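Local coordinates for protein aminotransferase, class III (PDB 3I4J) that probably transfers amino groups between substrates with pyridoxal phosphate as its cofactor, at residues 59-64 and 298-303; 48-53 and 306-311; 124-129 and 160-165. The protein carries 1 engineered substitution. All coordinates share one frame; numbering follows the deposited sequence.

Contact 1 (59-64 and 298-303); sequences ARLPFV and GHPVSV
Pro62 and Val301 mark the closest backbone approach, their CA atoms 5.5 Å apart, where the chain that leaves helix 48-60 at Leu61 passes the first turn of the helix beginning at Pro300. Pro300 presents its ring to the passing chain. Its CB lies 3.2 Å from Leu61 O, the carbonyl that takes its hydrogen bond from Gln57, and its CG packs 4.1 Å from Val64 CG2, with Leu61 CD2 slightly farther off. A proline suits the first helical turn, where no residue of the helix lies behind to take a backbone N-H, and its rigid ring gives the loop a smooth apolar surface. Pro62 O has carbons of His299, Pro300 and Val301 close by: His299 CE1 stands 3.1 Å from Pro62 O, and Val301 CG2 is 3.6 Å from the same oxygen. His299 occupies the N-cap position, and Gly298 before it has backbone angles that would jam a CB against the preceding carbonyl. In the class-III aminotransferase fold seen here, this helix start lies at the dimer interface: the second subunit brings Gly266 against His299 and Phe63, and its Tyr267 O takes a weak hydrogen bond from His299 NE2. A chi1 of 178° sets CG of His299 anti to the backbone N; the ring lies with Val301 N 3.9 Å above the His299 plane, over its centre. Phe63 crosses His299 at about a right angle, offering its ring edge to ND1, with Phe63 CD1 3.9 Å from His299 ND1.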
# COMPACT_ATOMS: atom_id res chain seq x y z
N ALA C 59 9.36 -0.16 -19.19
CA ALA C 59 9.71 0.44 -20.48
C ALA C 59 8.53 0.47 -21.45
O ALA C 59 8.47 1.31 -22.35
CB ALA C 59 10.88 -0.34 -21.11
N ARG C 60 7.58 -0.45 -21.26
CA ARG C 60 6.41 -0.55 -22.13
C ARG C 60 5.20 0.27 -21.66
O ARG C 60 4.68 1.09 -22.41
CB ARG C 60 6.02 -2.02 -22.28
CG ARG C 60 4.76 -2.28 -23.08
CD ARG C 60 4.92 -1.90 -24.54
NE ARG C 60 3.79 -2.37 -25.35
CZ ARG C 60 3.62 -2.09 -26.64
NH1 ARG C 60 4.52 -1.35 -27.28
NH2 ARG C 60 2.56 -2.56 -27.29
N LEU C 61 4.75 0.03 -20.43
CA LEU C 61 3.59 0.72 -19.86
C LEU C 61 3.69 0.59 -18.34
O LEU C 61 3.19 -0.36 -17.76
CB LEU C 61 2.30 0.06 -20.34
CG LEU C 61 1.01 0.61 -19.71
CD1 LEU C 61 0.57 1.84 -20.49
CD2 LEU C 61 -0.08 -0.45 -19.73
N PRO C 62 4.34 1.56 -17.68
CA PRO C 62 4.49 1.51 -16.23
C PRO C 62 3.30 1.84 -15.35
O PRO C 62 3.14 1.26 -14.27
CB PRO C 62 5.62 2.49 -15.97
CG PRO C 62 5.36 3.54 -17.02
CD PRO C 62 5.09 2.70 -18.25
N PHE C 63 2.46 2.76 -15.81
CA PHE C 63 1.35 3.20 -14.99
C PHE C 63 0.08 3.70 -15.67
O PHE C 63 0.11 4.45 -16.64
CB PHE C 63 1.83 4.33 -14.07
CG PHE C 63 0.78 4.83 -13.12
CD1 PHE C 63 0.60 4.22 -11.89
CD2 PHE C 63 -0.08 5.87 -13.49
CE1 PHE C 63 -0.42 4.64 -11.03
CE2 PHE C 63 -1.11 6.28 -12.63
CZ PHE C 63 -1.27 5.66 -11.40
N VAL C 64 -1.04 3.28 -15.10
CA VAL C 64 -2.35 3.73 -15.53
C VAL C 64 -3.15 3.67 -14.25
O VAL C 64 -2.88 2.82 -13.38
CB VAL C 64 -3.02 2.82 -16.61
CG1 VAL C 64 -2.20 2.83 -17.88
CG2 VAL C 64 -3.20 1.41 -16.07
N GLY C 298 -3.74 -2.20 -9.20
CA GLY C 298 -3.60 -2.66 -10.57
C GLY C 298 -2.32 -2.20 -11.28
O GLY C 298 -2.14 -2.45 -12.47
N HIS C 299 -1.44 -1.54 -10.53
CA HIS C 299 -0.17 -1.03 -11.05
C HIS C 299 0.50 -2.02 -12.00
O HIS C 299 0.87 -3.12 -11.60
CB HIS C 299 0.74 -0.72 -9.85
CG HIS C 299 2.11 -0.24 -10.23
ND1 HIS C 299 2.32 0.81 -11.10
CD2 HIS C 299 3.34 -0.65 -9.83
CE1 HIS C 299 3.62 1.02 -11.22
NE2 HIS C 299 4.26 0.15 -10.46
N PRO C 300 0.67 -1.64 -13.28
CA PRO C 300 1.29 -2.54 -14.26
C PRO C 300 2.63 -3.18 -13.91
O PRO C 300 2.80 -4.38 -14.09
CB PRO C 300 1.39 -1.67 -15.52
CG PRO C 300 0.13 -0.87 -15.42
CD PRO C 300 0.12 -0.45 -13.95
N VAL C 301 3.58 -2.41 -13.41
CA VAL C 301 4.87 -3.00 -13.08
C VAL C 301 4.75 -4.01 -11.96
O VAL C 301 5.38 -5.07 -11.99
CB VAL C 301 5.92 -1.94 -12.69
CG1 VAL C 301 7.28 -2.59 -12.53
CG2 VAL C 301 5.98 -0.86 -13.76
N SER C 302 3.93 -3.69 -10.96
CA SER C 302 3.74 -4.59 -9.83
C SER C 302 3.00 -5.85 -10.27
O SER C 302 3.29 -6.95 -9.81
CB SER C 302 2.97 -3.88 -8.71
OG SER C 302 3.76 -2.84 -8.17
N VAL C 303 2.04 -5.68 -11.18
CA VAL C 303 1.29 -6.82 -11.69
C VAL C 303 2.22 -7.71 -12.51
O VAL C 303 2.16 -8.94 -12.42
CB VAL C 303 0.10 -6.33 -12.56
CG1 VAL C 303 -0.58 -7.51 -13.26
CG2 VAL C 303 -0.91 -5.62 -11.67

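Contact 2 (48-53 and 306-311); sequences AEVGER and GLSVLD
Arg53 reaches over Ser308 to Asp311, between two helices that run nearly antiparallel, at 148°; the axes of the two segments approach to 8.9 Å. Arg53 CB rests 3.8 Å from Ser308 CB, and the next carbon, Arg53 CG, lies 3.4 Å from Ser308 OG. Bends at chi2 and chi3 turn CD and NE; beyond them the guanidinium lies with Ser308 CA over one face and CB above the plane, toward the rim. At the tip NH1 and NH2 both grip a single oxygen: Arg53 NH1 is 2.8 Å from Asp311 OD2, and Arg53 NH2 is 3.0 Å from that OD2. The oxygen lies in the guanidinium plane, and the two charged planes are 27° apart. Arg53 NH2 also lies 3.5 Å from Leu307 CG. A serine suits the middle of the crossing because it is small; Ser308 OG, 3.3 Å from Val50 CA, is buried without a polar partner. Deeper in, Val50 CG2 meets Val309 CG2 at 4.2 Å, a pair of branched side chains suited to the apolar side. Two carboxylate oxygens have partners beyond the pair: Asp311 OD1 forms a salt bridge with Arg80, and Glu49 OE1 with Arg315. Helix 72-84 flanks helix 300-315, its Glu76, Arg80 and Phe84 touching Leu307 and Leu310, the loop residues Ile43, Ala265 and Tyr267 cover the valines, and Ala48 and Glu52 pack on the second subunit.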
# COMPACT_ATOMS: atom_id res chain seq x y z
N ALA C 48 16.62 -12.67 -11.06
CA ALA C 48 16.83 -11.76 -12.18
C ALA C 48 15.67 -11.87 -13.16
O ALA C 48 15.34 -10.90 -13.85
CB ALA C 48 18.15 -12.07 -12.87
N GLU C 49 15.06 -13.05 -13.23
CA GLU C 49 13.94 -13.28 -14.14
C GLU C 49 12.80 -12.30 -13.85
O GLU C 49 12.20 -11.73 -14.77
CB GLU C 49 13.41 -14.70 -14.00
CG GLU C 49 12.31 -15.05 -14.98
CD GLU C 49 11.79 -16.47 -14.80
OE1 GLU C 49 12.49 -17.28 -14.16
OE2 GLU C 49 10.69 -16.77 -15.30
N VAL C 50 12.49 -12.13 -12.57
CA VAL C 50 11.42 -11.23 -12.17
C VAL C 50 11.84 -9.79 -12.47
O VAL C 50 11.06 -9.00 -13.00
CB VAL C 50 11.10 -11.36 -10.67
CG1 VAL C 50 9.97 -10.41 -10.29
CG2 VAL C 50 10.72 -12.80 -10.35
N GLY C 51 13.08 -9.47 -12.12
CA GLY C 51 13.59 -8.13 -12.36
C GLY C 51 13.49 -7.74 -13.83
O GLY C 51 13.10 -6.62 -14.16
N GLU C 52 13.85 -8.67 -14.71
CA GLU C 52 13.80 -8.40 -16.15
C GLU C 52 12.36 -8.13 -16.60
O GLU C 52 12.12 -7.27 -17.44
CB GLU C 52 14.36 -9.59 -16.94
CG GLU C 52 15.75 -10.03 -16.52
CD GLU C 52 16.75 -8.90 -16.53
OE1 GLU C 52 17.02 -8.34 -17.62
OE2 GLU C 52 17.29 -8.57 -15.44
N ARG C 53 11.42 -8.88 -16.04
CA ARG C 53 10.01 -8.72 -16.39
C ARG C 53 9.48 -7.36 -15.93
O ARG C 53 8.66 -6.75 -16.61
CB ARG C 53 9.19 -9.85 -15.76
CG ARG C 53 9.51 -11.24 -16.32
CD ARG C 53 8.94 -11.40 -17.73
NE ARG C 53 7.50 -11.61 -17.71
CZ ARG C 53 6.91 -12.75 -17.35
NH1 ARG C 53 7.64 -13.79 -16.98
NH2 ARG C 53 5.59 -12.85 -17.36
N GLY C 306 4.03 -9.90 -10.27
CA GLY C 306 3.19 -11.00 -9.83
C GLY C 306 3.13 -12.08 -10.88
O GLY C 306 3.25 -13.27 -10.57
N LEU C 307 2.95 -11.68 -12.14
CA LEU C 307 2.88 -12.64 -13.24
C LEU C 307 4.18 -13.44 -13.39
O LEU C 307 4.15 -14.65 -13.61
CB LEU C 307 2.56 -11.91 -14.55
CG LEU C 307 2.42 -12.77 -15.82
CD1 LEU C 307 1.28 -13.77 -15.64
CD2 LEU C 307 2.15 -11.86 -17.01
N SER C 308 5.32 -12.77 -13.27
CA SER C 308 6.61 -13.43 -13.39
C SER C 308 6.80 -14.41 -12.23
O SER C 308 7.31 -15.52 -12.40
CB SER C 308 7.74 -12.40 -13.41
OG SER C 308 9.01 -13.03 -13.50
N VAL C 309 6.39 -13.99 -11.04
CA VAL C 309 6.50 -14.84 -9.86
C VAL C 309 5.62 -16.08 -10.05
O VAL C 309 6.02 -17.19 -9.72
CB VAL C 309 6.07 -14.08 -8.58
CG1 VAL C 309 5.89 -15.06 -7.42
CG2 VAL C 309 7.13 -13.04 -8.22
N LEU C 310 4.43 -15.88 -10.60
CA LEU C 310 3.52 -17.00 -10.84
C LEU C 310 4.14 -18.00 -11.83
O LEU C 310 4.04 -19.21 -11.64
CB LEU C 310 2.18 -16.50 -11.37
CG LEU C 310 1.11 -17.56 -11.64
CD1 LEU C 310 0.83 -18.37 -10.37
CD2 LEU C 310 -0.16 -16.89 -12.15
N ASP C 311 4.79 -17.49 -12.88
CA ASP C 311 5.43 -18.36 -13.87
C ASP C 311 6.42 -19.30 -13.17
O ASP C 311 6.49 -20.49 -13.47
CB ASP C 311 6.21 -17.56 -14.92
CG ASP C 311 5.32 -16.79 -15.88
OD1 ASP C 311 4.21 -17.27 -16.19
OD2 ASP C 311 5.74 -15.72 -16.34

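Contact 3 (124-129 and 160-165); sequences VITRVP and WPKLPK
Thr126 and Lys162 pair as neighbours in two parallel strands whose backbones are tied by three hydrogen bonds: Thr126 N to Pro161 O, Leu163 N to Thr126 O at 2.8 Å, and Val128 N to Leu163 O at 2.9 Å. The tightly packed side is mostly apolar. Ile125 CG1 lies 3.6 Å from Pro161 CG, and Ile125 CG2 reaches Leu163 CB; Leu179, Leu182 and Leu183 of helix 178-186 cover Ile125, and Phe194 of the adjoining strand touches both Ile125 and Leu163. Arg127 shares Leu163's face, its guanidinium held by Tyr213 and Tyr214. The side of Thr126 is more polar. The chain of Lys162 bends at CD, and NZ donates a hydrogen bond to Thr126 OG1 at 2.7 Å; that hydroxyl donates to a water 2.6 Å from OG1, which in turn donates to Val124 O and Pro161 O. At one end Trp160 lies alongside Val124, whose CB sits over the six-membered ring, 4.0 Å from the Trp160 centroid, a CH-pi contact; the indole NE1 bonds to Leu154 O. An alanine in place of Trp160 would probably leave Val124 without its aromatic cover and Leu154 O without its N-H donor. The far end is looser: Lys165 CE merely touches Pro129 CD at 3.8 Å, while its ammonium pairs with Asp204. Within this chain, strand 162-163 edges the seven-stranded sheet, whose order and single antiparallel strand 271-275 mark the large domain of fold-type I pyridoxal phosphate enzymes.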
# COMPACT_ATOMS: atom_id res chain seq x y z
N VAL C 124 -19.69 -9.29 10.64
CA VAL C 124 -18.60 -10.05 10.04
C VAL C 124 -18.00 -10.90 11.14
O VAL C 124 -17.34 -10.39 12.05
CB VAL C 124 -17.50 -9.13 9.46
CG1 VAL C 124 -16.38 -9.99 8.87
CG2 VAL C 124 -18.08 -8.22 8.38
N ILE C 125 -18.27 -12.19 11.09
CA ILE C 125 -17.74 -13.10 12.09
C ILE C 125 -16.28 -13.39 11.80
O ILE C 125 -15.92 -13.66 10.66
CB ILE C 125 -18.50 -14.44 12.09
CG1 ILE C 125 -19.97 -14.21 12.42
CG2 ILE C 125 -17.85 -15.41 13.09
CD1 ILE C 125 -20.84 -15.44 12.25
N THR C 126 -15.45 -13.29 12.84
CA THR C 126 -14.04 -13.63 12.72
C THR C 126 -13.76 -14.62 13.84
O THR C 126 -14.58 -14.80 14.74
CB THR C 126 -13.11 -12.39 12.81
OG1 THR C 126 -13.35 -11.67 14.01
CG2 THR C 126 -13.34 -11.48 11.60
N ARG C 127 -12.60 -15.25 13.81
CA ARG C 127 -12.29 -16.29 14.79
C ARG C 127 -11.08 -16.00 15.67
O ARG C 127 -10.06 -15.51 15.19
CB ARG C 127 -12.07 -17.60 14.02
CG ARG C 127 -11.93 -18.86 14.85
CD ARG C 127 -11.65 -20.03 13.91
NE ARG C 127 -10.42 -19.80 13.15
CZ ARG C 127 -10.07 -20.46 12.05
NH1 ARG C 127 -10.85 -21.42 11.55
NH2 ARG C 127 -8.93 -20.16 11.44
N VAL C 128 -11.20 -16.32 16.95
CA VAL C 128 -10.11 -16.13 17.90
C VAL C 128 -8.96 -17.01 17.40
O VAL C 128 -9.18 -18.14 16.96
CB VAL C 128 -10.53 -16.60 19.32
CG1 VAL C 128 -9.35 -16.49 20.28
CG2 VAL C 128 -11.70 -15.76 19.83
N PRO C 129 -7.72 -16.50 17.44
CA PRO C 129 -7.29 -15.18 17.91
C PRO C 129 -6.92 -14.27 16.74
O PRO C 129 -6.15 -13.32 16.90
CB PRO C 129 -6.07 -15.53 18.74
CG PRO C 129 -5.40 -16.55 17.85
CD PRO C 129 -6.56 -17.40 17.31
N TRP C 160 -18.88 -7.21 14.98
CA TRP C 160 -17.76 -8.14 14.97
C TRP C 160 -17.78 -9.26 16.00
O TRP C 160 -16.95 -9.30 16.90
CB TRP C 160 -16.45 -7.35 15.07
CG TRP C 160 -16.33 -6.31 13.99
CD1 TRP C 160 -16.84 -5.03 14.02
CD2 TRP C 160 -15.76 -6.49 12.69
NE1 TRP C 160 -16.63 -4.42 12.80
CE2 TRP C 160 -15.97 -5.29 11.97
CE3 TRP C 160 -15.10 -7.55 12.05
CZ2 TRP C 160 -15.54 -5.12 10.65
CZ3 TRP C 160 -14.68 -7.38 10.74
CH2 TRP C 160 -14.90 -6.18 10.05
N PRO C 161 -18.74 -10.20 15.86
CA PRO C 161 -18.84 -11.32 16.79
C PRO C 161 -17.64 -12.25 16.59
O PRO C 161 -17.07 -12.32 15.50
CB PRO C 161 -20.17 -11.97 16.40
CG PRO C 161 -20.28 -11.67 14.95
CD PRO C 161 -19.82 -10.24 14.86
N LYS C 162 -17.26 -12.96 17.65
CA LYS C 162 -16.11 -13.85 17.59
C LYS C 162 -16.44 -15.33 17.72
O LYS C 162 -17.23 -15.73 18.58
CB LYS C 162 -15.11 -13.47 18.68
CG LYS C 162 -14.45 -12.10 18.46
CD LYS C 162 -13.51 -12.15 17.27
CE LYS C 162 -12.70 -10.87 17.13
NZ LYS C 162 -11.67 -10.98 16.05
N LEU C 163 -15.83 -16.14 16.86
CA LEU C 163 -16.00 -17.58 16.88
C LEU C 163 -14.82 -18.13 17.69
O LEU C 163 -13.71 -17.58 17.63
CB LEU C 163 -15.93 -18.15 15.46
CG LEU C 163 -16.13 -19.67 15.32
CD1 LEU C 163 -17.60 -20.00 15.59
CD2 LEU C 163 -15.74 -20.12 13.91
N PRO C 164 -15.05 -19.20 18.47
CA PRO C 164 -13.97 -19.77 19.28
C PRO C 164 -12.79 -20.28 18.45
O PRO C 164 -12.94 -20.64 17.28
CB PRO C 164 -14.66 -20.91 20.03
CG PRO C 164 -16.06 -20.41 20.17
CD PRO C 164 -16.33 -19.83 18.80
N LYS C 165 -11.62 -20.31 19.07
CA LYS C 165 -10.41 -20.79 18.41
C LYS C 165 -10.66 -22.23 17.98
O LYS C 165 -11.36 -22.98 18.66
CB LYS C 165 -9.24 -20.72 19.38
CG LYS C 165 -7.92 -21.25 18.84
CD LYS C 165 -6.81 -21.16 19.89
CE LYS C 165 -6.52 -19.72 20.29
NZ LYS C 165 -5.30 -19.61 21.14
O HOH W 1 -15.59 -10.40 14.13

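Contacts 1 and 2 share helices 48-60 and 300-315 and have centres about 13 Å apart: contact 2 joins the two helices side by side, and contact 1 takes the chain leaving one past the start of the other. Both touch the second subunit. Contact 3 lies across the chain's centre, about 38 Å from contact 1 and about 37 Å from contact 2 between centres, at the edge of the seven-stranded sheet, where no other chain of the assembly touches it. Along the sequence the order is 48-53, 59-64, 124-129, 160-165, 298-303 and 306-311, so the sheet contact forms between segments about 30 residues apart while the helix contacts bring together residues over 230 positions apart, at the dimer-facing side.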